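Local atomic coordinates of predicted phosphatase, HAD family (Clostridium acetobutylicum, PDB entry 3MC1), a protein that is a predicted phosphatase of the haloacid dehalogenase (HAD) superfamily and probably hydrolyses phosphate esters at a metal site. Residues A[167-172]-A[192-197]; A[180-185]-A[199-204]. All coordinates share one frame; numbering follows the deposited sequence.

Contact 1: residues A[167-172]-A[192-197]; sequences DREYDV and YEELKN. With NA (sodium ion), chain C.
Arg168 and Glu194 pair beside the metal site of a HAD-type Rossmannoid domain, where the loop after strand 162-166 turns into helix 169-176 and meets helix 192-198. Glu194 OE2 takes two N-H groups at once. Its syn lone pair receives Arg168 NE at 3.0 Å, a salt bridge made at the guanidinium edge, 13° out of its plane. Its anti lone pair receives the backbone N of Glu169 at 2.9 Å. One carboxylate oxygen of helix 192-198 thus holds both the side chain of the N-cap residue Arg168 and the first-turn amide of helix 169-176. Glu194 gets there with CG anti to its backbone N (chi1 177°) and an extended chain, whereas the Arg168 chain bends at chi2 and chi3, which puts NE within reach of that oxygen. One guanidinium face lies against Tyr170, with CE2 3.7 Å above the plane and offset toward the rim. Glu169 OE2 stays 4.6 Å from Glu194 OE2, and Arg168 probably eases the repulsion between these like charges. Deeper in, Leu195 CD2 packs against Val172 CG2 at 3.8 Å and also lies close to the carbonyl oxygens of Asp167 and Arg168.

On the metal side, Asp167 OD1 binds the sodium ion, whose protein ligands also include Asp10 and Asp12; of the two waters on the ion, one donates to Asp167 OD2 and the other to Asp171 OD2. Asp167 OD2 is further held by Phe189 N, and Asp171 OD1 forms a salt bridge with Lys144. The sodium probably occupies the place of the magnesium that HAD phosphatases use. Asp171 also ties the loop to its helix: its OD2 accepts Arg168 N through the anti lone pair at 3.2 Å.

Contact 2: residues A[180-185]-A[199-204]; sequences LPSIGV and GANYIV
Val185 and Val204 meet through CG1 and CG2 at 3.7 Å, part of an apolar row on one face of two neighbouring parallel strands, 182-185 and 202-204. On the same face Ile183 puts CG2 near Val204 CG1 and CG1 against Tyr202 CB at 3.8 Å. The Tyr202 ring presents its edge to Pro181, whose CB lies 3.7 Å from CE2. Beneath these side chains the backbones bond in parallel register: Gly184 N donates to Tyr202 O at 2.6 Å, and Val204 N donates to Gly184 O at 2.8 Å. Glycine at 184 brings no side chain to the other face, where Ile203 points. At the polar end, Asn201 N makes a weak bond to Ser182 OG at 3.4 Å, just where the second strand begins. Strand 202-204 is outermost in the six-stranded parallel sheet, and strand 182-185 bonds on its other flank to Met164 and Gly166. Helix 207-215 packs on the face of Ile183 and Tyr202, while helix 192-198, the crossover of this beta-alpha-beta unit, packs on the face of Ile203.

How the contacts relate
The two contacts lie side by side, centres about 8 Å apart, and their segments alternate along the chain: 167-172, 180-185, 192-197, 199-204. Helix 169-176 leads into strand 182-185, and helix 192-198 crosses from that strand to strand 202-204. Contact 1 therefore joins two successive helices on one face of the sheet, and contact 2 joins the strands that come before and after the second helix. They touch directly: Leu195 O probably accepts Ala200 N (2.9 Å), Leu195 CD1 packs on Val185 O, and Val172 CG1 lies by Gly199, where a Schellman motif ends helix 192-198. The sheet edge is thus linked to the loop that carries the metal ligand Asp167.

Contact 1: residues A[167-172]-A[192-197]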
loop_
_atom_site.group_PDB
_atom_site.type_symbol
_atom_site.label_atom_id
_atom_site.label_comp_id
_atom_site.label_asym_id
_atom_site.label_seq_id
_atom_site.Cartn_x
_atom_site.Cartn_y
_atom_site.Cartn_z
ATOM N N ASP A 167 -2.711 -1.354 6.055
ATOM C CA ASP A 167 -4.137 -1.399 6.376
ATOM C C ASP A 167 -4.825 -2.727 6.058
ATOM O O ASP A 167 -5.968 -2.950 6.472
ATOM C CB ASP A 167 -4.874 -0.259 5.642
ATOM C CG ASP A 167 -4.760 -0.357 4.121
ATOM O OD1 ASP A 167 -3.624 -0.508 3.603
ATOM O OD2 ASP A 167 -5.812 -0.274 3.435
ATOM N N ARG A 168 -4.128 -3.617 5.351
ATOM C CA ARG A 168 -4.710 -4.898 4.957
ATOM C C ARG A 168 -3.956 -6.113 5.507
ATOM O O ARG A 168 -2.807 -6.014 5.939
ATOM C CB ARG A 168 -4.762 -4.995 3.426
ATOM C CG ARG A 168 -5.459 -3.828 2.715
ATOM C CD ARG A 168 -6.945 -3.772 3.027
ATOM N NE ARG A 168 -7.649 -4.982 2.606
ATOM C CZ ARG A 168 -7.977 -5.270 1.349
ATOM N NH1 ARG A 168 -7.673 -4.430 0.365
ATOM N NH2 ARG A 168 -8.601 -6.408 1.072
ATOM N N GLU A 169 -4.613 -7.265 5.470
ATOM C CA GLU A 169 -4.013 -8.505 5.950
ATOM C C GLU A 169 -2.755 -8.822 5.146
ATOM O O GLU A 169 -1.836 -9.453 5.653
ATOM C CB GLU A 169 -5.007 -9.655 5.805
ATOM C CG GLU A 169 -5.359 -9.969 4.360
ATOM C CD GLU A 169 -6.279 -11.168 4.237
ATOM O OE1 GLU A 169 -5.964 -12.221 4.836
ATOM O OE2 GLU A 169 -7.312 -11.056 3.539
ATOM N N TYR A 170 -2.724 -8.377 3.892
ATOM C CA TYR A 170 -1.581 -8.608 3.016
ATOM C C TYR A 170 -0.324 -7.959 3.586
ATOM O O TYR A 170 0.790 -8.481 3.436
ATOM C CB TYR A 170 -1.877 -8.045 1.631
ATOM C CG TYR A 170 -3.145 -8.609 1.036
ATOM C CD1 TYR A 170 -3.215 -9.945 0.644
ATOM C CD2 TYR A 170 -4.293 -7.823 0.909
ATOM C CE1 TYR A 170 -4.394 -10.491 0.140
ATOM C CE2 TYR A 170 -5.484 -8.359 0.408
ATOM C CZ TYR A 170 -5.526 -9.695 0.026
ATOM O OH TYR A 170 -6.694 -10.240 -0.464
ATOM N N ASP A 171 -0.508 -6.813 4.236
ATOM C CA ASP A 171 0.608 -6.112 4.840
ATOM C C ASP A 171 1.128 -6.886 6.044
ATOM O O ASP A 171 2.337 -6.996 6.244
ATOM C CB ASP A 171 0.171 -4.712 5.248
ATOM C CG ASP A 171 -0.169 -3.857 4.048
ATOM O OD1 ASP A 171 0.736 -3.664 3.215
ATOM O OD2 ASP A 171 -1.321 -3.394 3.931
ATOM N N VAL A 172 0.210 -7.431 6.837
ATOM C CA VAL A 172 0.585 -8.205 8.015
ATOM C C VAL A 172 1.330 -9.466 7.585
ATOM O O VAL A 172 2.389 -9.782 8.123
ATOM C CB VAL A 172 -0.664 -8.608 8.849
ATOM C CG1 VAL A 172 -0.235 -9.370 10.093
ATOM C CG2 VAL A 172 -1.454 -7.364 9.244
ATOM N N TYR A 192 -10.618 -3.973 11.521
ATOM C CA TYR A 192 -9.937 -4.432 12.725
ATOM C C TYR A 192 -9.874 -5.961 12.708
ATOM O O TYR A 192 -8.819 -6.560 12.929
ATOM C CB TYR A 192 -10.703 -3.994 13.970
ATOM C CG TYR A 192 -10.190 -4.644 15.226
ATOM C CD1 TYR A 192 -9.092 -4.124 15.906
ATOM C CD2 TYR A 192 -10.772 -5.815 15.712
ATOM C CE1 TYR A 192 -8.587 -4.755 17.041
ATOM C CE2 TYR A 192 -10.274 -6.452 16.841
ATOM C CZ TYR A 192 -9.185 -5.917 17.499
ATOM O OH TYR A 192 -8.697 -6.549 18.617
ATOM N N GLU A 193 -11.027 -6.574 12.450
ATOM C CA GLU A 193 -11.169 -8.027 12.401
ATOM C C GLU A 193 -10.255 -8.655 11.346
ATOM O O GLU A 193 -9.651 -9.703 11.584
ATOM C CB GLU A 193 -12.630 -8.409 12.109
ATOM C CG GLU A 193 -13.644 -8.103 13.235
ATOM C CD GLU A 193 -13.931 -6.610 13.433
ATOM O OE1 GLU A 193 -13.843 -5.848 12.446
ATOM O OE2 GLU A 193 -14.270 -6.205 14.576
ATOM N N GLU A 194 -10.163 -8.023 10.181
ATOM C CA GLU A 194 -9.300 -8.526 9.117
ATOM C C GLU A 194 -7.847 -8.551 9.584
ATOM O O GLU A 194 -7.128 -9.531 9.375
ATOM C CB GLU A 194 -9.408 -7.641 7.867
ATOM C CG GLU A 194 -8.467 -8.055 6.729
ATOM C CD GLU A 194 -8.484 -7.088 5.554
ATOM O OE1 GLU A 194 -9.591 -6.734 5.087
ATOM O OE2 GLU A 194 -7.392 -6.692 5.088
ATOM N N LEU A 195 -7.427 -7.466 10.227
ATOM C CA LEU A 195 -6.055 -7.342 10.706
ATOM C C LEU A 195 -5.753 -8.234 11.898
ATOM O O LEU A 195 -4.663 -8.803 11.994
ATOM C CB LEU A 195 -5.761 -5.881 11.053
ATOM C CG LEU A 195 -5.818 -4.953 9.836
ATOM C CD1 LEU A 195 -5.971 -3.490 10.283
ATOM C CD2 LEU A 195 -4.558 -5.157 8.999
ATOM N N LYS A 196 -6.716 -8.363 12.804
ATOM C CA LYS A 196 -6.531 -9.196 13.986
ATOM C C LYS A 196 -6.356 -10.661 13.588
ATOM O O LYS A 196 -5.471 -11.339 14.101
ATOM C CB LYS A 196 -7.730 -9.058 14.926
ATOM C CG LYS A 196 -7.644 -9.925 16.175
ATOM C CD LYS A 196 -8.977 -9.935 16.917
ATOM C CE LYS A 196 -8.982 -10.938 18.066
ATOM N NZ LYS A 196 -10.303 -10.967 18.773
ATOM N N ASN A 197 -7.199 -11.141 12.676
ATOM C CA ASN A 197 -7.136 -12.526 12.216
ATOM C C ASN A 197 -5.937 -12.801 11.316
ATOM O O ASN A 197 -5.578 -13.958 11.087
ATOM C CB ASN A 197 -8.413 -12.910 11.467
ATOM C CG ASN A 197 -9.622 -13.002 12.380
ATOM O OD1 ASN A 197 -9.563 -13.612 13.453
ATOM N ND2 ASN A 197 -10.735 -12.406 11.952
HETATM NA NA NA C . -2.760 -0.638 1.490
HETATM O O HOH W 1 -5.053 -0.616 0.872
HETATM O O HOH W 2 -2.387 -2.815 1.408
#

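Contact 2: residues A[180-185]-A[199-204]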
loop_
_atom_site.group_PDB
_atom_site.type_symbol
_atom_site.label_atom_id
_atom_site.label_comp_id
_atom_site.label_asym_id
_atom_site.label_seq_id
_atom_site.Cartn_x
_atom_site.Cartn_y
_atom_site.Cartn_z
ATOM N N LEU A 180 9.093 -9.064 10.489
ATOM C CA LEU A 180 8.916 -7.702 10.958
ATOM C C LEU A 180 7.621 -7.540 11.721
ATOM O O LEU A 180 6.594 -8.123 11.363
ATOM C CB LEU A 180 8.868 -6.721 9.787
ATOM C CG LEU A 180 10.080 -6.477 8.901
ATOM C CD1 LEU A 180 9.685 -5.451 7.838
ATOM C CD2 LEU A 180 11.244 -5.969 9.741
ATOM N N PRO A 181 7.653 -6.756 12.804
ATOM C CA PRO A 181 6.407 -6.562 13.543
ATOM C C PRO A 181 5.590 -5.650 12.639
ATOM O O PRO A 181 6.155 -4.931 11.800
ATOM C CB PRO A 181 6.862 -5.864 14.818
ATOM C CG PRO A 181 8.064 -5.102 14.371
ATOM C CD PRO A 181 8.780 -6.080 13.467
ATOM N N SER A 182 4.275 -5.689 12.791
ATOM C CA SER A 182 3.416 -4.861 11.970
ATOM C C SER A 182 2.376 -4.110 12.783
ATOM O O SER A 182 1.894 -4.599 13.804
ATOM C CB SER A 182 2.708 -5.722 10.923
ATOM O OG SER A 182 1.969 -6.768 11.531
ATOM N N ILE A 183 2.075 -2.899 12.336
ATOM C CA ILE A 183 1.043 -2.087 12.946
ATOM C C ILE A 183 -0.009 -1.957 11.847
ATOM O O ILE A 183 0.272 -1.426 10.767
ATOM C CB ILE A 183 1.512 -0.669 13.295
ATOM C CG1 ILE A 183 2.669 -0.700 14.295
ATOM C CG2 ILE A 183 0.328 0.109 13.896
ATOM C CD1 ILE A 183 3.160 0.697 14.688
ATOM N N GLY A 184 -1.204 -2.468 12.109
ATOM C CA GLY A 184 -2.263 -2.367 11.131
ATOM C C GLY A 184 -3.104 -1.149 11.465
ATOM O O GLY A 184 -3.315 -0.848 12.643
ATOM N N VAL A 185 -3.559 -0.426 10.446
ATOM C CA VAL A 185 -4.399 0.745 10.682
ATOM C C VAL A 185 -5.782 0.439 10.126
ATOM O O VAL A 185 -5.903 -0.205 9.086
ATOM C CB VAL A 185 -3.815 2.011 10.007
ATOM C CG1 VAL A 185 -2.361 2.201 10.460
ATOM C CG2 VAL A 185 -3.906 1.898 8.493
ATOM N N GLY A 199 -3.069 -11.544 12.063
ATOM C CA GLY A 199 -1.977 -11.647 13.012
ATOM C C GLY A 199 -1.289 -10.332 13.288
ATOM O O GLY A 199 -0.221 -10.304 13.886
ATOM N N ALA A 200 -1.897 -9.236 12.851
ATOM C CA ALA A 200 -1.310 -7.913 13.052
ATOM C C ALA A 200 -0.738 -7.839 14.462
ATOM O O ALA A 200 -1.389 -8.214 15.427
ATOM C CB ALA A 200 -2.363 -6.828 12.851
ATOM N N ASN A 201 0.495 -7.371 14.577
ATOM C CA ASN A 201 1.145 -7.270 15.874
ATOM C C ASN A 201 0.651 -6.059 16.676
ATOM O O ASN A 201 0.762 -6.020 17.902
ATOM C CB ASN A 201 2.669 -7.239 15.669
ATOM C CG ASN A 201 3.206 -8.524 15.042
ATOM O OD1 ASN A 201 3.268 -9.565 15.700
ATOM N ND2 ASN A 201 3.591 -8.457 13.770
ATOM N N TYR A 202 0.096 -5.073 15.980
ATOM C CA TYR A 202 -0.426 -3.864 16.620
ATOM C C TYR A 202 -1.544 -3.336 15.720
ATOM O O TYR A 202 -1.450 -3.462 14.500
ATOM C CB TYR A 202 0.673 -2.811 16.734
ATOM C CG TYR A 202 1.993 -3.355 17.219
ATOM C CD1 TYR A 202 2.388 -3.200 18.543
ATOM C CD2 TYR A 202 2.830 -4.079 16.367
ATOM C CE1 TYR A 202 3.576 -3.757 19.000
ATOM C CE2 TYR A 202 4.021 -4.639 16.830
ATOM C CZ TYR A 202 4.381 -4.476 18.150
ATOM O OH TYR A 202 5.529 -5.058 18.643
ATOM N N ILE A 203 -2.593 -2.758 16.308
ATOM C CA ILE A 203 -3.717 -2.228 15.528
ATOM C C ILE A 203 -4.210 -0.874 16.041
ATOM O O ILE A 203 -4.558 -0.736 17.217
ATOM C CB ILE A 203 -4.907 -3.213 15.529
ATOM C CG1 ILE A 203 -4.453 -4.583 15.011
ATOM C CG2 ILE A 203 -6.017 -2.686 14.638
ATOM C CD1 ILE A 203 -5.537 -5.643 15.018
ATOM N N VAL A 204 -4.241 0.120 15.153
ATOM C CA VAL A 204 -4.683 1.466 15.512
ATOM C C VAL A 204 -5.799 1.965 14.595
ATOM O O VAL A 204 -5.911 1.537 13.443
ATOM C CB VAL A 204 -3.512 2.480 15.476
ATOM C CG1 VAL A 204 -2.381 1.988 16.375
ATOM C CG2 VAL A 204 -3.033 2.690 14.048
#